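MutT related protein (Methanosarcina mazei, PDB 3GRN) probably acts as a Nudix-family hydrolase, a class of enzymes that typically cleave nucleoside diphosphates linked to another group. Local coordinates at residues V11-R16 / R57-E62; T63-V68 / G93-D98; S31-G36 / T81-I86; E53-E58 / M67-I72; G20-L25 / E114-M119. One frame throughout, in Å; residues are numbered along the deposited sequence.

Contact 1 (V11-R16 / R57-E62); sequences VYALIR and REVWEE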
# COMPACT_ATOMS: atom_id res chain seq x y z
N VAL A 11 3.10 1.62 12.64
CA VAL A 11 2.08 1.24 13.62
C VAL A 11 1.49 -0.14 13.32
O VAL A 11 1.28 -0.51 12.16
CB VAL A 11 0.96 2.31 13.70
CG1 VAL A 11 1.47 3.58 14.36
CG2 VAL A 11 0.42 2.65 12.30
N TYR A 12 1.25 -0.91 14.37
CA TYR A 12 0.60 -2.24 14.25
C TYR A 12 -0.63 -2.34 15.15
O TYR A 12 -0.74 -1.61 16.15
CB TYR A 12 1.59 -3.36 14.54
CG TYR A 12 2.70 -3.37 13.50
CD1 TYR A 12 2.49 -3.96 12.25
CD2 TYR A 12 3.91 -2.74 13.74
CE1 TYR A 12 3.48 -3.97 11.26
CE2 TYR A 12 4.92 -2.72 12.73
CZ TYR A 12 4.68 -3.33 11.49
OH TYR A 12 5.63 -3.35 10.50
N ALA A 13 -1.56 -3.25 14.78
CA ALA A 13 -2.77 -3.46 15.60
C ALA A 13 -2.86 -4.88 16.10
O ALA A 13 -2.61 -5.82 15.35
CB ALA A 13 -4.01 -3.14 14.80
N LEU A 14 -3.22 -5.02 17.38
CA LEU A 14 -3.57 -6.31 17.97
C LEU A 14 -5.09 -6.44 17.89
O LEU A 14 -5.82 -5.77 18.62
CB LEU A 14 -3.16 -6.39 19.44
CG LEU A 14 -1.68 -6.39 19.76
CD1 LEU A 14 -1.50 -6.40 21.30
CD2 LEU A 14 -0.96 -7.56 19.12
N ILE A 15 -5.53 -7.31 17.00
CA ILE A 15 -6.96 -7.47 16.76
C ILE A 15 -7.31 -8.90 17.10
O ILE A 15 -6.73 -9.81 16.51
CB ILE A 15 -7.30 -7.20 15.29
CG1 ILE A 15 -6.98 -5.73 14.95
CG2 ILE A 15 -8.75 -7.51 14.99
CD1 ILE A 15 -7.17 -5.38 13.52
N ARG A 16 -8.29 -9.08 17.99
CA ARG A 16 -8.69 -10.42 18.45
C ARG A 16 -10.09 -10.80 17.98
O ARG A 16 -10.92 -9.94 17.72
CB ARG A 16 -8.65 -10.52 19.98
CG ARG A 16 -7.32 -10.17 20.60
CD ARG A 16 -7.52 -9.96 22.08
NE ARG A 16 -6.40 -9.25 22.70
CZ ARG A 16 -6.25 -7.93 22.70
NH1 ARG A 16 -7.14 -7.14 22.09
NH2 ARG A 16 -5.20 -7.39 23.29
N ARG A 57 -6.22 3.47 9.36
CA ARG A 57 -6.05 3.49 7.90
C ARG A 57 -5.40 2.21 7.42
O ARG A 57 -5.90 1.57 6.50
CB ARG A 57 -5.18 4.69 7.49
CG ARG A 57 -4.86 4.73 6.00
CD ARG A 57 -3.86 5.83 5.64
NE ARG A 57 -2.63 5.82 6.44
CZ ARG A 57 -1.56 5.06 6.23
NH1 ARG A 57 -1.52 4.16 5.24
NH2 ARG A 57 -0.52 5.19 7.04
N GLU A 58 -4.30 1.81 8.06
CA GLU A 58 -3.60 0.57 7.70
C GLU A 58 -4.45 -0.69 7.90
O GLU A 58 -4.45 -1.58 7.06
CB GLU A 58 -2.29 0.48 8.47
CG GLU A 58 -1.29 1.53 7.99
CD GLU A 58 -0.55 1.19 6.69
OE1 GLU A 58 -0.74 0.09 6.14
OE2 GLU A 58 0.25 2.04 6.24
N VAL A 59 -5.15 -0.75 9.01
CA VAL A 59 -6.01 -1.89 9.30
C VAL A 59 -7.14 -1.98 8.27
O VAL A 59 -7.36 -3.06 7.72
CB VAL A 59 -6.54 -1.84 10.71
CG1 VAL A 59 -7.68 -2.83 10.90
CG2 VAL A 59 -5.39 -2.15 11.66
N TRP A 60 -7.79 -0.85 7.96
CA TRP A 60 -8.85 -0.87 6.94
C TRP A 60 -8.34 -1.34 5.58
O TRP A 60 -8.92 -2.25 4.98
CB TRP A 60 -9.64 0.42 6.77
CG TRP A 60 -10.90 0.07 5.96
CD1 TRP A 60 -12.03 -0.58 6.43
CD2 TRP A 60 -11.10 0.25 4.56
NE1 TRP A 60 -12.93 -0.78 5.40
CE2 TRP A 60 -12.39 -0.28 4.25
CE3 TRP A 60 -10.34 0.82 3.53
CZ2 TRP A 60 -12.92 -0.24 2.96
CZ3 TRP A 60 -10.88 0.84 2.25
CH2 TRP A 60 -12.15 0.32 1.98
N GLU A 61 -7.21 -0.79 5.13
CA GLU A 61 -6.71 -1.11 3.79
C GLU A 61 -6.22 -2.53 3.67
O GLU A 61 -6.33 -3.13 2.61
CB GLU A 61 -5.61 -0.13 3.36
CG GLU A 61 -6.13 1.28 3.22
CD GLU A 61 -5.13 2.21 2.56
OE1 GLU A 61 -3.97 1.78 2.29
OE2 GLU A 61 -5.51 3.38 2.33
N GLU A 62 -5.72 -3.10 4.78
CA GLU A 62 -5.15 -4.44 4.73
C GLU A 62 -6.15 -5.57 4.96
O GLU A 62 -5.91 -6.71 4.56
CB GLU A 62 -4.02 -4.56 5.73
CG GLU A 62 -2.86 -3.62 5.36
CD GLU A 62 -1.71 -3.68 6.30
OE1 GLU A 62 -1.84 -4.28 7.38
OE2 GLU A 62 -0.67 -3.10 5.94
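V59 turns CG1 anti to its backbone N (chi1 167°) and CG2 anti to its carbonyl carbon, so its two methyls fan out from helix 51-63 toward the strand that carries A13 and I15. On the strand, I15 holds CG1 beside its backbone N, and an extended chain (chi2 176°) carries CD1 outward to the helix. The result is a tip-to-tip meeting, with I15 CD1 3.7 Å from V59 CG1 and 4.1 Å from V59 CG2. A13 takes the other branch: its CB lies 3.6 Å from V59 CG2. That pair also marks the closest backbone approach, the CA atoms of A13 and V59 being 7.3 Å apart, a spacing that the short alanine side chain allows. The 57-62 segment belongs to the Nudix box, and V59 is the residue with which it touches strand 7-16. E58 and E62 flank it without touching the strand; E58 OE2 is held by R57 NH1 in a salt bridge of weak hydrogen-bond geometry, and E62 OE1 accepts from the backbone N of G42. All three touching side chains are buried hydrocarbon, which implies that dispersion and exclusion of water, with no polar pairing, hold helix to strand at this point.

Contact 2 (T63-V68 / G93-D98); sequences TGITMV and GYVVAD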
# COMPACT_ATOMS: atom_id res chain seq x y z
N THR A 63 -7.22 -5.25 5.70
CA THR A 63 -8.12 -6.30 6.19
C THR A 63 -9.62 -6.00 6.00
O THR A 63 -10.43 -6.90 6.19
CB THR A 63 -7.95 -6.56 7.71
OG1 THR A 63 -8.50 -5.47 8.45
CG2 THR A 63 -6.45 -6.81 8.13
N GLY A 64 -9.99 -4.77 5.67
CA GLY A 64 -11.43 -4.43 5.55
C GLY A 64 -12.08 -4.08 6.89
O GLY A 64 -13.26 -3.71 6.94
N ILE A 65 -11.32 -4.21 7.98
CA ILE A 65 -11.83 -3.94 9.33
C ILE A 65 -11.83 -2.46 9.64
O ILE A 65 -10.81 -1.78 9.48
CB ILE A 65 -11.05 -4.74 10.41
CG1 ILE A 65 -11.24 -6.25 10.17
CG2 ILE A 65 -11.50 -4.36 11.87
CD1 ILE A 65 -10.31 -7.14 10.94
N THR A 66 -12.98 -1.95 10.09
CA THR A 66 -13.05 -0.59 10.61
C THR A 66 -12.86 -0.68 12.12
O THR A 66 -13.67 -1.29 12.84
CB THR A 66 -14.40 0.08 10.30
OG1 THR A 66 -14.60 0.12 8.89
CG2 THR A 66 -14.42 1.51 10.85
N MET A 67 -11.76 -0.09 12.58
CA MET A 67 -11.42 -0.10 13.99
C MET A 67 -11.22 1.33 14.51
O MET A 67 -10.72 2.20 13.79
CB MET A 67 -10.16 -0.98 14.22
CG MET A 67 -8.79 -0.27 14.02
SD MET A 67 -7.56 -1.01 15.09
CE MET A 67 -6.20 -0.01 14.67
N VAL A 68 -11.65 1.58 15.74
CA VAL A 68 -11.17 2.74 16.48
C VAL A 68 -10.12 2.21 17.47
O VAL A 68 -10.41 1.35 18.30
CB VAL A 68 -12.31 3.61 17.12
CG1 VAL A 68 -13.36 2.77 17.84
CG2 VAL A 68 -11.74 4.69 18.05
N GLY A 93 -8.78 -4.43 20.20
CA GLY A 93 -9.94 -5.01 20.89
C GLY A 93 -10.36 -6.34 20.30
O GLY A 93 -9.52 -7.09 19.80
N TYR A 94 -11.66 -6.62 20.37
CA TYR A 94 -12.24 -7.88 19.92
C TYR A 94 -13.26 -7.58 18.84
O TYR A 94 -14.13 -6.72 19.03
CB TYR A 94 -12.94 -8.61 21.08
CG TYR A 94 -12.03 -9.12 22.17
CD1 TYR A 94 -11.70 -10.46 22.24
CD2 TYR A 94 -11.51 -8.25 23.14
CE1 TYR A 94 -10.87 -10.94 23.25
CE2 TYR A 94 -10.67 -8.72 24.14
CZ TYR A 94 -10.36 -10.07 24.19
OH TYR A 94 -9.53 -10.55 25.17
N VAL A 95 -13.13 -8.26 17.69
CA VAL A 95 -14.01 -8.05 16.54
C VAL A 95 -14.63 -9.33 15.99
O VAL A 95 -14.12 -10.44 16.18
CB VAL A 95 -13.31 -7.30 15.34
CG1 VAL A 95 -12.74 -5.94 15.77
CG2 VAL A 95 -12.26 -8.18 14.67
N VAL A 96 -15.74 -9.15 15.29
CA VAL A 96 -16.35 -10.22 14.52
C VAL A 96 -16.28 -9.69 13.10
O VAL A 96 -17.03 -8.78 12.73
CB VAL A 96 -17.84 -10.47 14.95
CG1 VAL A 96 -18.43 -11.61 14.15
CG2 VAL A 96 -17.94 -10.76 16.46
N ALA A 97 -15.34 -10.21 12.32
CA ALA A 97 -15.12 -9.73 10.96
C ALA A 97 -14.67 -10.85 10.04
O ALA A 97 -13.96 -11.77 10.46
CB ALA A 97 -14.10 -8.59 10.95
N ASP A 98 -15.13 -10.80 8.79
CA ASP A 98 -14.56 -11.64 7.75
C ASP A 98 -13.44 -10.84 7.09
O ASP A 98 -13.71 -9.88 6.36
CB ASP A 98 -15.62 -12.05 6.72
CG ASP A 98 -16.38 -13.29 7.14
OD1 ASP A 98 -16.16 -14.36 6.55
OD2 ASP A 98 -17.19 -13.19 8.10
O HOH W 1 -13.11 -7.24 6.91
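I65 meets A97 and V95 through its longer branch. Its CG1 sits 3.8 Å from A97 CB, and its CD1 reaches V95 CG2 at 4.3 Å, a looser touch. That branch does this work because CG1 lies beside the backbone N (chi1 -62°) and the chain then runs extended, so that one isoleucine spans two residues of the 93-98 segment. A97 and V95 both direct their CB atoms at it, as expected for residues two apart in an extended chain.

A polar link lies next to this apolar patch. One water donates to T63 O and to D98 O, each at 2.8 Å, and so bridges two backbone carbonyls that could not pair with each other directly. What positions I65 is the turn before it: I65 N donates to T63 OG1 at 3.1 Å with an N-H...O angle of 157°, closing an ST turn, while T63 OG1 is also bonded to V59 O in the last turns of the helix. G64 adopts a positive phi of 84° at the point where the chain leaves the helix, a conformation in which a CB would press on the preceding carbonyl O.

Farther out, I65 also packs on V59 and L23, and V95 on I15, which joins the patch to the sheet. The connection is that of a Nudix fold in which the chain emerges from the Nudix-box helix 51-63 through an ST turn and passes beside the 93-98 segment, at the far end of the strand that starts at residue 84.

Contact 3 (S31-G36 / T81-I86); sequences SRTNAG and TEKKVI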
# COMPACT_ATOMS: atom_id res chain seq x y z
N SER A 31 6.75 -8.08 -2.01
CA SER A 31 7.08 -7.03 -1.04
C SER A 31 8.59 -6.81 -1.00
O SER A 31 9.39 -7.77 -0.99
CB SER A 31 6.58 -7.40 0.37
OG SER A 31 5.24 -7.87 0.36
N ARG A 32 8.96 -5.53 -0.99
CA ARG A 32 10.36 -5.10 -0.91
C ARG A 32 11.04 -5.56 0.39
O ARG A 32 12.21 -5.96 0.37
CB ARG A 32 10.42 -3.57 -1.06
CG ARG A 32 11.77 -2.95 -0.79
CD ARG A 32 11.69 -1.43 -0.91
NE ARG A 32 13.00 -0.83 -1.17
CZ ARG A 32 13.56 -0.73 -2.37
NH1 ARG A 32 12.94 -1.20 -3.45
NH2 ARG A 32 14.76 -0.16 -2.50
N THR A 33 10.30 -5.51 1.50
CA THR A 33 10.80 -5.90 2.83
C THR A 33 10.03 -7.12 3.33
O THR A 33 8.81 -7.21 3.11
CB THR A 33 10.62 -4.73 3.84
OG1 THR A 33 9.22 -4.50 4.08
CG2 THR A 33 11.24 -3.43 3.32
N ASN A 34 10.72 -8.05 3.98
CA ASN A 34 10.07 -9.22 4.63
C ASN A 34 9.07 -9.98 3.77
O ASN A 34 8.00 -10.39 4.26
CB ASN A 34 9.37 -8.81 5.94
CG ASN A 34 10.28 -8.85 7.15
OD1 ASN A 34 11.08 -9.77 7.33
ND2 ASN A 34 10.12 -7.85 8.02
N ALA A 35 9.40 -10.17 2.50
CA ALA A 35 8.51 -10.84 1.55
C ALA A 35 8.18 -12.26 2.02
O ALA A 35 9.06 -12.99 2.46
CB ALA A 35 9.17 -10.85 0.18
N GLY A 36 6.91 -12.62 2.01
CA GLY A 36 6.51 -13.97 2.40
C GLY A 36 6.35 -14.30 3.87
O GLY A 36 5.89 -15.39 4.19
N THR A 81 17.36 -3.72 6.08
CA THR A 81 18.54 -3.34 5.34
C THR A 81 18.59 -1.82 5.04
O THR A 81 19.66 -1.21 5.13
CB THR A 81 18.76 -4.23 4.08
OG1 THR A 81 19.99 -3.82 3.47
CG2 THR A 81 17.62 -4.08 3.07
N GLU A 82 17.45 -1.19 4.71
CA GLU A 82 17.56 0.21 4.31
C GLU A 82 16.99 1.23 5.29
O GLU A 82 17.12 2.43 5.05
CB GLU A 82 17.04 0.42 2.89
CG GLU A 82 15.55 0.48 2.78
CD GLU A 82 15.07 -0.01 1.44
OE1 GLU A 82 15.73 0.28 0.41
OE2 GLU A 82 14.01 -0.68 1.41
N LYS A 83 16.42 0.76 6.40
CA LYS A 83 15.88 1.65 7.43
C LYS A 83 15.76 0.91 8.77
O LYS A 83 15.72 -0.33 8.79
CB LYS A 83 14.51 2.19 7.02
CG LYS A 83 13.43 1.11 6.90
CD LYS A 83 12.33 1.55 5.96
CE LYS A 83 11.52 0.36 5.49
NZ LYS A 83 12.26 -0.38 4.44
N LYS A 84 15.69 1.67 9.86
CA LYS A 84 15.32 1.15 11.18
C LYS A 84 13.88 1.51 11.47
O LYS A 84 13.47 2.65 11.25
CB LYS A 84 16.22 1.73 12.27
CG LYS A 84 17.74 1.32 12.09
CD LYS A 84 18.62 1.75 13.26
CE LYS A 84 18.63 0.70 14.37
NZ LYS A 84 19.35 1.13 15.62
N VAL A 85 13.12 0.56 11.98
CA VAL A 85 11.72 0.76 12.23
C VAL A 85 11.46 0.94 13.74
O VAL A 85 11.96 0.17 14.57
CB VAL A 85 10.89 -0.39 11.64
CG1 VAL A 85 9.42 -0.23 11.99
CG2 VAL A 85 11.11 -0.46 10.09
N ILE A 86 10.74 1.99 14.09
CA ILE A 86 10.24 2.15 15.45
C ILE A 86 8.74 1.99 15.29
O ILE A 86 8.08 2.80 14.60
CB ILE A 86 10.48 3.57 16.00
CG1 ILE A 86 11.98 3.88 16.15
CG2 ILE A 86 9.77 3.72 17.36
CD1 ILE A 86 12.27 5.39 16.17
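R32 and E82 form the charged part of the contact, a side-on, two-pronged salt bridge. R32 NE donates to E82 OE2 at 2.8 Å and R32 NH2 to E82 OE1 at 3.1 Å, both to syn lone pairs. Guanidinium and carboxylate planes are only 6° apart, so the two bonds together fix the rotation of the carboxylate. R32 reaches it on a chain extended from CG to NE, with CG anti to the backbone N (chi1 171°). K83 NZ adds a longer salt bridge to E82 OE2 at 3.5 Å, making E82 the shared anion of a three-residue network. With an alanine in place of E82, R32 and K83 would probably lose their common counter-charge and the guanidinium would be left freer to turn.

Beside the charges there is a van der Waals contact: the methyl T33 CG2 lies 3.4 Å from K83 NZ, where the two side chains cross at about a right angle. A bend at the last torsion of K83 (chi4 -78°) brings the ammonium there.

The contact joins the loop between strands 22-27 and 38-44 to the turn that leads into strand 84-94. T33 also packs on L80, K83 lies on I8 of strand 7-16, and M119 of the second subunit packs against R32.

Contact 4 (E53-E58 / M67-I72); sequences EGVARE and MVPGDI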
# COMPACT_ATOMS: atom_id res chain seq x y z
N GLU A 53 -4.68 7.63 13.60
CA GLU A 53 -5.23 7.75 12.23
C GLU A 53 -4.52 6.74 11.35
O GLU A 53 -5.15 6.04 10.56
CB GLU A 53 -5.02 9.15 11.66
CG GLU A 53 -6.06 10.20 12.06
CD GLU A 53 -5.62 11.67 11.83
OE1 GLU A 53 -4.47 11.93 11.39
OE2 GLU A 53 -6.44 12.57 12.11
N GLY A 54 -3.19 6.67 11.50
CA GLY A 54 -2.38 5.71 10.76
C GLY A 54 -2.79 4.26 10.96
O GLY A 54 -2.92 3.51 10.00
N VAL A 55 -2.99 3.87 12.21
CA VAL A 55 -3.26 2.45 12.44
C VAL A 55 -4.66 2.09 11.92
O VAL A 55 -4.82 1.03 11.32
CB VAL A 55 -2.95 2.01 13.89
CG1 VAL A 55 -3.92 2.61 14.86
CG2 VAL A 55 -2.81 0.49 13.99
N ALA A 56 -5.64 2.98 12.09
CA ALA A 56 -6.99 2.69 11.55
C ALA A 56 -6.97 2.58 10.01
O ALA A 56 -7.59 1.67 9.45
CB ALA A 56 -8.00 3.72 12.03
N ARG A 57 -6.22 3.47 9.36
CA ARG A 57 -6.05 3.49 7.90
C ARG A 57 -5.40 2.21 7.42
O ARG A 57 -5.90 1.57 6.50
CB ARG A 57 -5.18 4.69 7.49
CG ARG A 57 -4.86 4.73 6.00
CD ARG A 57 -3.86 5.83 5.64
NE ARG A 57 -2.63 5.82 6.44
CZ ARG A 57 -1.56 5.06 6.23
NH1 ARG A 57 -1.52 4.16 5.24
NH2 ARG A 57 -0.52 5.19 7.04
N GLU A 58 -4.30 1.81 8.06
CA GLU A 58 -3.60 0.57 7.70
C GLU A 58 -4.45 -0.69 7.90
O GLU A 58 -4.45 -1.58 7.06
CB GLU A 58 -2.29 0.48 8.47
CG GLU A 58 -1.29 1.53 7.99
CD GLU A 58 -0.55 1.19 6.69
OE1 GLU A 58 -0.74 0.09 6.14
OE2 GLU A 58 0.25 2.04 6.24
N MET A 67 -11.76 -0.09 12.58
CA MET A 67 -11.42 -0.10 13.99
C MET A 67 -11.22 1.33 14.51
O MET A 67 -10.72 2.20 13.79
CB MET A 67 -10.16 -0.98 14.22
CG MET A 67 -8.79 -0.27 14.02
SD MET A 67 -7.56 -1.01 15.09
CE MET A 67 -6.20 -0.01 14.67
N VAL A 68 -11.65 1.58 15.74
CA VAL A 68 -11.17 2.74 16.48
C VAL A 68 -10.12 2.21 17.47
O VAL A 68 -10.41 1.35 18.30
CB VAL A 68 -12.31 3.61 17.12
CG1 VAL A 68 -13.36 2.77 17.84
CG2 VAL A 68 -11.74 4.69 18.05
N PRO A 69 -8.87 2.68 17.31
CA PRO A 69 -7.76 2.15 18.11
C PRO A 69 -7.97 2.45 19.59
O PRO A 69 -8.39 3.55 19.94
CB PRO A 69 -6.55 2.94 17.60
CG PRO A 69 -6.98 3.49 16.27
CD PRO A 69 -8.43 3.72 16.36
N GLY A 70 -7.69 1.45 20.43
CA GLY A 70 -7.77 1.60 21.87
C GLY A 70 -6.42 2.03 22.41
O GLY A 70 -5.70 2.81 21.79
N ASP A 71 -6.05 1.51 23.57
CA ASP A 71 -4.83 1.94 24.22
C ASP A 71 -3.58 1.42 23.50
O ASP A 71 -3.63 0.44 22.75
CB ASP A 71 -4.81 1.45 25.67
CG ASP A 71 -5.94 2.04 26.50
OD1 ASP A 71 -6.30 3.22 26.30
OD2 ASP A 71 -6.47 1.30 27.36
N ILE A 72 -2.44 2.05 23.75
CA ILE A 72 -1.17 1.53 23.25
C ILE A 72 -0.82 0.24 23.99
O ILE A 72 -0.92 0.18 25.22
CB ILE A 72 -0.05 2.56 23.43
CG1 ILE A 72 -0.33 3.79 22.56
CG2 ILE A 72 1.31 1.95 23.10
CD1 ILE A 72 0.27 5.04 23.12
O HOH W 2 -9.77 0.56 10.52
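V55 and M67 cross at about a right angle, the methionine methyl set against the two branches of the valine where the Nudix-box helix 51-63 meets the loop that follows it. M67 CE is 3.5 Å from V55 CG1 and also 3.5 Å from V55 CG2, so it nests between the two branches. Its position follows from M67 CG standing between the backbone N and the carbonyl carbon (chi1 85°), after which the chain runs extended and delivers the methyl to the helix.

P69 approaches the same valine differently. The two side chains slide past each other in opposite directions, and P69 CG comes to 3.5 Å from V55 CG1, with P69 CB somewhat farther away. V55 CG1 therefore meets M67 CE and P69 CG at once, the two lying side by side against it. The three pairs at 3.5 Å, M67 CE with each valine methyl and P69 CG with V55 CG1, are tighter than ordinary van der Waals spacing. V55 itself places CG1 between its own backbone N and carbonyl carbon (chi1 69°), a rotamer that sends this methyl toward both methionine and proline.

A56, one residue along the helix, meets the loop backbone: its CB lies 3.6 Å from M67 O. The CA atoms of A56 and M67, 5.8 Å apart, are the nearest backbone pair, a closeness that fits the small alanine. On the sheet side, V55 also touches V11, A13 and F90, while M67 reaches A13, so the valine lies between sheet and loop. A single water completes the join on the polar side, donating to A56 O at 2.7 Å and accepting from M67 N at 2.9 Å.

Contact 5 (G20-L25 / E114-M119); sequences GEFLLL and EKILGM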
# COMPACT_ATOMS: atom_id res chain seq x y z
N GLY A 20 -10.40 -14.72 21.37
CA GLY A 20 -9.19 -14.05 21.88
C GLY A 20 -7.90 -14.37 21.12
O GLY A 20 -6.81 -14.03 21.59
N GLU A 21 -8.02 -15.02 19.96
CA GLU A 21 -6.88 -15.30 19.10
C GLU A 21 -6.56 -14.05 18.28
O GLU A 21 -7.47 -13.32 17.91
CB GLU A 21 -7.19 -16.45 18.13
CG GLU A 21 -7.55 -17.78 18.79
CD GLU A 21 -8.07 -18.80 17.79
OE1 GLU A 21 -8.91 -18.43 16.94
OE2 GLU A 21 -7.62 -19.97 17.85
N PHE A 22 -5.27 -13.83 18.00
CA PHE A 22 -4.81 -12.62 17.31
C PHE A 22 -4.74 -12.77 15.80
O PHE A 22 -4.34 -13.80 15.28
CB PHE A 22 -3.41 -12.21 17.81
CG PHE A 22 -3.38 -11.84 19.27
CD1 PHE A 22 -3.64 -10.54 19.67
CD2 PHE A 22 -3.10 -12.80 20.24
CE1 PHE A 22 -3.61 -10.18 21.02
CE2 PHE A 22 -3.07 -12.46 21.59
CZ PHE A 22 -3.33 -11.15 21.98
N LEU A 23 -5.09 -11.70 15.10
CA LEU A 23 -5.04 -11.68 13.64
C LEU A 23 -3.61 -11.50 13.15
O LEU A 23 -2.98 -10.45 13.40
CB LEU A 23 -5.94 -10.55 13.09
CG LEU A 23 -5.99 -10.43 11.56
CD1 LEU A 23 -6.38 -11.72 10.84
CD2 LEU A 23 -6.87 -9.25 11.12
N LEU A 24 -3.11 -12.51 12.43
CA LEU A 24 -1.84 -12.39 11.72
C LEU A 24 -2.06 -12.47 10.21
O LEU A 24 -3.00 -13.11 9.75
CB LEU A 24 -0.83 -13.45 12.15
CG LEU A 24 -0.60 -13.65 13.64
CD1 LEU A 24 0.53 -14.65 13.84
CD2 LEU A 24 -0.28 -12.35 14.32
N LEU A 25 -1.18 -11.82 9.45
CA LEU A 25 -1.29 -11.78 8.00
C LEU A 25 0.04 -12.19 7.41
O LEU A 25 1.08 -11.80 7.92
CB LEU A 25 -1.55 -10.34 7.57
CG LEU A 25 -2.69 -9.58 8.24
CD1 LEU A 25 -2.72 -8.14 7.67
CD2 LEU A 25 -3.99 -10.28 7.97
N GLU A 114 -0.45 -18.77 22.86
CA GLU A 114 0.33 -20.00 23.02
C GLU A 114 1.01 -20.43 21.73
O GLU A 114 2.21 -20.72 21.73
CB GLU A 114 -0.54 -21.14 23.56
CG GLU A 114 0.25 -22.36 24.00
CD GLU A 114 -0.56 -23.66 23.94
OE1 GLU A 114 -0.11 -24.65 24.55
OE2 GLU A 114 -1.62 -23.68 23.28
N LYS A 115 0.26 -20.47 20.62
CA LYS A 115 0.84 -20.88 19.34
C LYS A 115 1.81 -19.83 18.81
O LYS A 115 2.80 -20.19 18.16
CB LYS A 115 -0.22 -21.20 18.28
CG LYS A 115 -1.44 -22.01 18.73
CD LYS A 115 -1.14 -23.43 19.14
CE LYS A 115 -2.42 -24.14 19.57
NZ LYS A 115 -2.16 -25.26 20.52
N ILE A 116 1.53 -18.55 19.06
CA ILE A 116 2.48 -17.47 18.73
C ILE A 116 3.83 -17.69 19.44
O ILE A 116 4.89 -17.60 18.81
CB ILE A 116 1.89 -16.05 19.04
CG1 ILE A 116 0.76 -15.69 18.07
CG2 ILE A 116 2.98 -15.00 18.98
CD1 ILE A 116 -0.08 -14.46 18.47
N LEU A 117 3.77 -18.00 20.73
CA LEU A 117 4.97 -18.37 21.50
C LEU A 117 5.22 -19.88 21.32
O LEU A 117 5.20 -20.66 22.28
CB LEU A 117 4.79 -18.00 22.97
CG LEU A 117 4.29 -16.59 23.31
CD1 LEU A 117 3.84 -16.48 24.77
CD2 LEU A 117 5.33 -15.52 22.97
N GLY A 118 5.46 -20.28 20.07
CA GLY A 118 5.56 -21.68 19.66
C GLY A 118 5.62 -21.76 18.15
O GLY A 118 5.79 -22.84 17.58
N MET A 119 5.48 -20.60 17.51
CA MET A 119 5.53 -20.46 16.05
C MET A 119 7.00 -20.45 15.61
O MET A 119 7.89 -20.74 16.40
CB MET A 119 4.80 -19.16 15.62
CG MET A 119 4.03 -19.21 14.28
SD MET A 119 3.06 -17.71 13.89
CE MET A 119 1.82 -17.81 15.11
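F22 and I116 mark the nearest backbone approach, their CA atoms 8.9 Å apart, where strand 22-27 passes the short helix 113-116; the two segments touch through side chains. I116 points its CD1 at the phenylalanine, 3.9 Å from F22 CD2 and 4.1 Å from F22 CB. The methyl thus lies by the root of the ring, and the two side chains cross at about a right angle. The isoleucine reaches that far because CG1 stays beside the backbone N (chi1 -70°) and the rest of the chain is extended.

L24, two residues on along the strand, points the same way and meets M119 tip to tip: L24 CD1 lies 3.6 Å from M119 CE and 4.0 Å from M119 SD. Its CD1 also makes a looser approach to I116 CG1, at 4.4 Å, so I116 touches both strand residues. In this Nudix fold the contact lays the segment after strand 105-111 over one face of the mixed sheet, the face on which helix 124-137 also packs; F22 meets F130 of that helix edge-to-face.

M119 is brought back to the strand by the chain leaving the helix at L117, the centre of an inverse gamma turn. A bend at its last torsion (chi3 -69°) then turns the methyl toward the leucine. L122 joins them from outside, touching both L24 and I116.

Contacts 1 and 5 are the buried ones, both purely apolar, yet they use different elements: contact 1 sets helix 51-63 on strand 7-16, contact 5 sets the 114-119 segment on strand 22-27. The strands themselves join them, I15 O lying 2.9 Å from L23 N as a probable hydrogen bond. Contact 4 shares helix 51-63 with contact 1, and M67 CE touches both A13 and V59. Contact 2 continues from the same loop through M67 and V68. Contacts 2, 3 and 4 are partly buried: 2 and 4 add bridging waters to their hydrocarbon, while contact 3, its centre about 25 Å from that of contact 2, relies on a salt-bridge network with exposed R32 near the second subunit.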